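Local coordinates for isochorismatase family protein family (Burkholderia thailandensis, PDB 3TXY) that is of unknown function but has the isochorismatase-family fold, consistent with a hydrolase, at residues Leu21-Val26 against Ala90-Leu95; Val59-Gln64 against Val104-Trp109. One frame throughout, in Å; residues are numbered along the deposited sequence.

Contact 1: Leu21-Val26 against Ala90-Leu95; sequences LQNGIV and AFAPAL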
loop_
_atom_site.group_PDB
_atom_site.type_symbol
_atom_site.label_atom_id
_atom_site.label_comp_id
_atom_site.label_asym_id
_atom_site.label_seq_id
_atom_site.Cartn_x
_atom_site.Cartn_y
_atom_site.Cartn_z
ATOM N N LEU A 21 -8.375 -15.495 -5.332
ATOM C CA LEU A 21 -9.594 -16.145 -5.828
ATOM C C LEU A 21 -9.595 -17.612 -5.385
ATOM O O LEU A 21 -9.541 -18.564 -6.192
ATOM C CB LEU A 21 -9.750 -15.929 -7.324
ATOM C CG LEU A 21 -9.816 -14.455 -7.753
ATOM C CD1 LEU A 21 -9.980 -14.365 -9.277
ATOM C CD2 LEU A 21 -10.951 -13.708 -7.065
ATOM N N GLN A 22 -9.664 -17.745 -4.063
ATOM C CA GLN A 22 -9.587 -19.003 -3.352
ATOM C C GLN A 22 -10.888 -19.271 -2.599
ATOM O O GLN A 22 -11.632 -18.339 -2.254
ATOM C CB GLN A 22 -8.388 -18.995 -2.398
ATOM C CG GLN A 22 -8.482 -18.017 -1.235
ATOM C CD GLN A 22 -7.133 -17.778 -0.594
ATOM O OE1 GLN A 22 -6.247 -17.242 -1.222
ATOM N NE2 GLN A 22 -6.974 -18.204 0.639
ATOM N N ASN A 23 -11.162 -20.549 -2.341
ATOM C CA ASN A 23 -12.441 -20.958 -1.776
ATOM C C ASN A 23 -12.871 -20.136 -0.554
ATOM O O ASN A 23 -14.035 -19.744 -0.427
ATOM C CB ASN A 23 -12.392 -22.434 -1.382
ATOM C CG ASN A 23 -12.217 -23.357 -2.575
ATOM O OD1 ASN A 23 -12.795 -23.127 -3.642
ATOM N ND2 ASN A 23 -11.442 -24.431 -2.387
ATOM N N GLY A 24 -11.934 -19.872 0.351
ATOM C CA GLY A 24 -12.262 -19.194 1.596
ATOM C C GLY A 24 -12.570 -17.705 1.471
ATOM O O GLY A 24 -13.067 -17.094 2.404
ATOM N N ILE A 25 -12.243 -17.118 0.330
ATOM C CA ILE A 25 -12.405 -15.685 0.119
ATOM C C ILE A 25 -13.510 -15.400 -0.911
ATOM O O ILE A 25 -14.295 -14.473 -0.727
ATOM C CB ILE A 25 -11.034 -15.049 -0.240
ATOM C CG1 ILE A 25 -10.092 -15.180 0.970
ATOM C CG2 ILE A 25 -11.170 -13.579 -0.657
ATOM C CD1 ILE A 25 -8.616 -14.907 0.670
ATOM N N VAL A 26 -13.617 -16.217 -1.954
ATOM C CA VAL A 26 -14.671 -15.985 -2.949
ATOM C C VAL A 26 -16.091 -16.155 -2.380
ATOM O O VAL A 26 -17.047 -15.665 -2.973
ATOM C CB VAL A 26 -14.484 -16.838 -4.222
ATOM C CG1 VAL A 26 -13.133 -16.551 -4.852
ATOM C CG2 VAL A 26 -14.649 -18.327 -3.919
ATOM N N ALA A 90 -7.212 -23.249 -1.418
ATOM C CA ALA A 90 -7.339 -23.853 -2.756
ATOM C C ALA A 90 -8.054 -22.889 -3.708
ATOM O O ALA A 90 -8.992 -22.212 -3.312
ATOM C CB ALA A 90 -8.108 -25.187 -2.692
ATOM N N PHE A 91 -7.634 -22.848 -4.971
ATOM C CA PHE A 91 -8.286 -21.963 -5.944
ATOM C C PHE A 91 -9.719 -22.408 -6.217
ATOM O O PHE A 91 -10.036 -23.611 -6.206
ATOM C CB PHE A 91 -7.489 -21.892 -7.250
ATOM C CG PHE A 91 -6.187 -21.175 -7.110
ATOM C CD1 PHE A 91 -6.166 -19.804 -6.919
ATOM C CD2 PHE A 91 -4.982 -21.862 -7.152
ATOM C CE1 PHE A 91 -4.961 -19.130 -6.766
ATOM C CE2 PHE A 91 -3.770 -21.189 -7.025
ATOM C CZ PHE A 91 -3.768 -19.822 -6.824
ATOM N N ALA A 92 -10.583 -21.425 -6.434
ATOM C CA ALA A 92 -11.958 -21.698 -6.844
ATOM C C ALA A 92 -11.930 -22.553 -8.118
ATOM O O ALA A 92 -11.284 -22.176 -9.091
ATOM C CB ALA A 92 -12.670 -20.383 -7.108
ATOM N N PRO A 93 -12.626 -23.713 -8.128
ATOM C CA PRO A 93 -12.628 -24.543 -9.354
ATOM C C PRO A 93 -13.018 -23.785 -10.636
ATOM O O PRO A 93 -12.440 -24.038 -11.694
ATOM C CB PRO A 93 -13.643 -25.644 -9.040
ATOM C CG PRO A 93 -13.662 -25.733 -7.549
ATOM C CD PRO A 93 -13.359 -24.350 -7.024
ATOM N N ALA A 94 -13.958 -22.842 -10.552
ATOM C CA ALA A 94 -14.382 -22.102 -11.743
ATOM C C ALA A 94 -13.308 -21.166 -12.284
ATOM O O ALA A 94 -13.445 -20.649 -13.383
ATOM C CB ALA A 94 -15.677 -21.334 -11.481
ATOM N N LEU A 95 -12.234 -20.952 -11.525
ATOM C CA LEU A 95 -11.141 -20.085 -11.988
ATOM C C LEU A 95 -10.330 -20.705 -13.121
ATOM O O LEU A 95 -9.687 -19.991 -13.869
ATOM C CB LEU A 95 -10.217 -19.736 -10.820
ATOM C CG LEU A 95 -9.226 -18.594 -11.028
ATOM C CD1 LEU A 95 -9.947 -17.277 -11.288
ATOM C CD2 LEU A 95 -8.345 -18.489 -9.782
#
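Two amides grip the carbonyl oxygen of Gln-22: the N of Ile-25 at 2.9 Å from Gln-22 O, and the N of Val-26, also at 2.9 Å from it. This double hold coils residues 23-26 into a short, weakly bonded helical turn just after strand 14-19. The backbone of Gln-22 also meets Phe-91 in a single bridge, and the two bonds that make it fall on the neighbours of that pair. Ala-92 N gives a nearly straight bond (175°) to Leu-21 O at 3.1 Å, arriving in the carbonyl plane on a lone pair. Asn-23 N reaches Ala-90 O at 2.9 Å, almost along the C=O axis (178°). The same oxygen has a weak C-H approach from Gln-22 CA, 3.3 Å from Ala-90 O. The Phe-91 ring turns its edge, at CD1, to Leu-21 O.

Side chains close the contact at both ends. Leu-21 and Leu-95 cross at about a right angle, with Leu-21 CD1 3.5 Å from Leu-95 CD1, while the CD2 branch of Leu-95 lies over Leu-21 CB. The Asn-23 amide lies along the loop 90-95: ND2 sits 3.4 Å from Ala-90 CB and OD1 3.6 Å from Pro-93 CD. That ND2 is bonded to Glu-87 O. The buried Gln-22 chain, its CG set between backbone N and carbonyl carbon (chi1 67°), runs away from the loop and spends both amide ends elsewhere, NE2 on Trp-88 O and OE1 on Thr-61.

Both ends of the buried Gln-22 amide are thus bonded. Two backbone bonds tie the loop 90-95 to segment 21-26, while the amide side chains hold helix 86-89 and strand 56-61.

Contact 2: Val59-Gln64 against Val104-Trp109; sequences VHTSYQ and VTKHQW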
loop_
_atom_site.group_PDB
_atom_site.type_symbol
_atom_site.label_atom_id
_atom_site.label_comp_id
_atom_site.label_asym_id
_atom_site.label_seq_id
_atom_site.Cartn_x
_atom_site.Cartn_y
_atom_site.Cartn_z
ATOM N N VAL A 59 -2.658 -15.646 -7.629
ATOM C CA VAL A 59 -2.141 -15.438 -6.292
ATOM C C VAL A 59 -3.134 -15.979 -5.254
ATOM O O VAL A 59 -4.332 -15.699 -5.315
ATOM C CB VAL A 59 -1.905 -13.933 -6.034
ATOM C CG1 VAL A 59 -1.444 -13.675 -4.602
ATOM C CG2 VAL A 59 -0.911 -13.353 -7.037
ATOM N N HIS A 60 -2.638 -16.714 -4.277
ATOM C CA HIS A 60 -3.472 -17.118 -3.160
ATOM C C HIS A 60 -2.712 -16.920 -1.887
ATOM O O HIS A 60 -1.489 -16.811 -1.899
ATOM C CB HIS A 60 -3.991 -18.560 -3.310
ATOM C CG HIS A 60 -2.927 -19.606 -3.219
ATOM N ND1 HIS A 60 -3.116 -20.762 -2.556
ATOM C CD2 HIS A 60 -1.639 -19.656 -3.733
ATOM C CE1 HIS A 60 -2.001 -21.508 -2.630
ATOM N NE2 HIS A 60 -1.102 -20.842 -3.348
ATOM N N THR A 61 -3.462 -16.836 -0.797
ATOM C CA THR A 61 -2.930 -16.653 0.541
ATOM C C THR A 61 -2.993 -17.972 1.286
ATOM O O THR A 61 -4.020 -18.662 1.291
ATOM C CB THR A 61 -3.757 -15.618 1.307
ATOM O OG1 THR A 61 -3.782 -14.406 0.555
ATOM C CG2 THR A 61 -3.197 -15.360 2.710
ATOM N N SER A 62 -1.892 -18.317 1.933
ATOM C CA SER A 62 -1.831 -19.500 2.755
ATOM C C SER A 62 -1.011 -19.216 4.004
ATOM O O SER A 62 -0.070 -18.462 3.953
ATOM C CB SER A 62 -1.166 -20.645 2.012
ATOM O OG SER A 62 -1.138 -21.809 2.817
ATOM N N TYR A 63 -1.382 -19.862 5.102
ATOM C CA TYR A 63 -0.601 -19.831 6.331
ATOM C C TYR A 63 -0.140 -21.235 6.754
ATOM O O TYR A 63 0.304 -21.435 7.896
ATOM C CB TYR A 63 -1.416 -19.198 7.439
ATOM C CG TYR A 63 -1.928 -17.833 7.072
ATOM C CD1 TYR A 63 -3.283 -17.615 6.901
ATOM C CD2 TYR A 63 -1.058 -16.764 6.888
ATOM C CE1 TYR A 63 -3.777 -16.376 6.580
ATOM C CE2 TYR A 63 -1.551 -15.513 6.560
ATOM C CZ TYR A 63 -2.911 -15.338 6.406
ATOM O OH TYR A 63 -3.450 -14.118 6.074
ATOM N N GLN A 64 -0.229 -22.184 5.819
ATOM C CA GLN A 64 0.283 -23.547 5.999
ATOM C C GLN A 64 1.776 -23.509 6.322
ATOM O O GLN A 64 2.477 -22.605 5.885
ATOM C CB GLN A 64 0.021 -24.379 4.729
ATOM C CG GLN A 64 -1.460 -24.598 4.429
ATOM C CD GLN A 64 -2.144 -25.400 5.524
ATOM O OE1 GLN A 64 -1.484 -26.138 6.259
ATOM N NE2 GLN A 64 -3.462 -25.260 5.644
ATOM N N VAL A 104 1.403 -17.998 -7.338
ATOM C CA VAL A 104 2.154 -17.253 -6.325
ATOM C C VAL A 104 1.441 -17.401 -5.002
ATOM O O VAL A 104 0.226 -17.193 -4.929
ATOM C CB VAL A 104 2.234 -15.765 -6.687
ATOM C CG1 VAL A 104 2.811 -14.946 -5.511
ATOM C CG2 VAL A 104 3.021 -15.588 -7.984
ATOM N N THR A 105 2.192 -17.737 -3.961
ATOM C CA THR A 105 1.619 -17.936 -2.627
ATOM C C THR A 105 2.096 -16.839 -1.696
ATOM O O THR A 105 3.296 -16.627 -1.547
ATOM C CB THR A 105 2.013 -19.297 -2.043
ATOM O OG1 THR A 105 1.627 -20.321 -2.954
ATOM C CG2 THR A 105 1.328 -19.541 -0.686
ATOM N N LYS A 106 1.157 -16.122 -1.092
ATOM C CA LYS A 106 1.512 -15.022 -0.182
ATOM C C LYS A 106 1.006 -15.294 1.230
ATOM O O LYS A 106 0.143 -16.163 1.443
ATOM C CB LYS A 106 0.975 -13.676 -0.716
ATOM C CG LYS A 106 -0.542 -13.531 -0.740
ATOM C CD LYS A 106 -0.984 -12.197 -1.329
ATOM C CE LYS A 106 -2.501 -12.113 -1.485
ATOM N NZ LYS A 106 -3.201 -11.731 -0.213
ATOM N N HIS A 107 1.534 -14.528 2.183
ATOM C CA HIS A 107 1.219 -14.684 3.616
ATOM C C HIS A 107 0.749 -13.403 4.275
ATOM O O HIS A 107 0.872 -13.259 5.496
ATOM C CB HIS A 107 2.441 -15.188 4.401
ATOM C CG HIS A 107 3.126 -16.394 3.798
ATOM N ND1 HIS A 107 2.493 -17.574 3.598
ATOM C CD2 HIS A 107 4.463 -16.596 3.431
ATOM C CE1 HIS A 107 3.367 -18.464 3.079
ATOM N NE2 HIS A 107 4.577 -17.866 3.000
ATOM N N GLN A 108 0.254 -12.460 3.476
ATOM C CA GLN A 108 -0.275 -11.166 3.953
ATOM C C GLN A 108 -1.073 -10.522 2.820
ATOM O O GLN A 108 -1.343 -11.192 1.823
ATOM C CB GLN A 108 0.834 -10.245 4.445
ATOM C CG GLN A 108 1.723 -9.721 3.329
ATOM C CD GLN A 108 2.644 -10.782 2.748
ATOM O OE1 GLN A 108 3.330 -11.483 3.491
ATOM N NE2 GLN A 108 2.687 -10.879 1.408
ATOM N N TRP A 109 -1.433 -9.233 2.958
ATOM C CA TRP A 109 -2.318 -8.565 2.000
ATOM C C TRP A 109 -1.770 -8.556 0.612
ATOM O O TRP A 109 -2.339 -9.187 -0.292
ATOM C CB TRP A 109 -2.615 -7.131 2.412
ATOM C CG TRP A 109 -3.400 -6.967 3.686
ATOM C CD1 TRP A 109 -3.823 -7.944 4.579
ATOM C CD2 TRP A 109 -3.791 -5.698 4.300
ATOM N NE1 TRP A 109 -4.479 -7.376 5.647
ATOM C CE2 TRP A 109 -4.482 -6.032 5.544
ATOM C CE3 TRP A 109 -3.658 -4.374 3.943
ATOM C CZ2 TRP A 109 -5.011 -5.058 6.371
ATOM C CZ3 TRP A 109 -4.185 -3.400 4.781
ATOM C CH2 TRP A 109 -4.854 -3.735 5.963
#
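Four oxygens gather round the Lys-106 ammonium: Lys-106 NZ lies 2.8 Å from Thr-61 OG1, 2.8 Å from Gln-108 O and 2.7 Å from Trp-109 O, and forms a salt bridge with Asp-20. The Gln-108 carbonyl takes it in plane, whereas toward Trp-109 O the nitrogen stands 36° above the carbonyl plane. A bend at chi4 (82°) turns the otherwise extended chain to this point, and Val-59 CG1 packs across it, 3.6 Å from Lys-106 CD. Thr-61 OG1 has a second partner in Asp-20 OD1.

Parallel strands 56-61 and 102-106 align Thr-61 with Lys-106, its pair in the sheet, while Gln-108 and Trp-109 follow in the loop. His-60 bonds through its N to Val-104 O and through its O to Lys-106 N; Ser-62 N then reaches Lys-106 O. On the opposite face of the sheet His-60 NE2 and Thr-105 OG1 share a bond of 2.8 Å. Beyond the strands, His-107 ND1 gives a 2.7 Å bond to Ser-62 O within its ring plane.

With an acid and three neutral oxygens around it, the buried amine is probably protonated. This fits the Asp-Lys pair of isochorismatase-fold active sites, although the chain lacks the family's usual cysteine.

Segment 21-26 of contact 1 follows strand 14-19, and contact 2 spans the C-terminal ends of strands 56-61 and 102-106, next in order across the parallel sheet. The centres of the contacts are about 13 Å apart, and they touch directly. Gln-22 OE1 of contact 1 lies 2.8 Å from Thr-61 N of contact 2, a probable hydrogen bond at the end of strand 56-61. Alongside, Phe-91 CE1 packs 3.6 Å from His-60 CB, the two rings inclined at about 40°. Asp-20, just before Leu-21, joins the two contacts by placing the end of strand 14-19 beside the Lys-106 site. Trp-109 extends contact 2 to Tyr-148 of the second subunit.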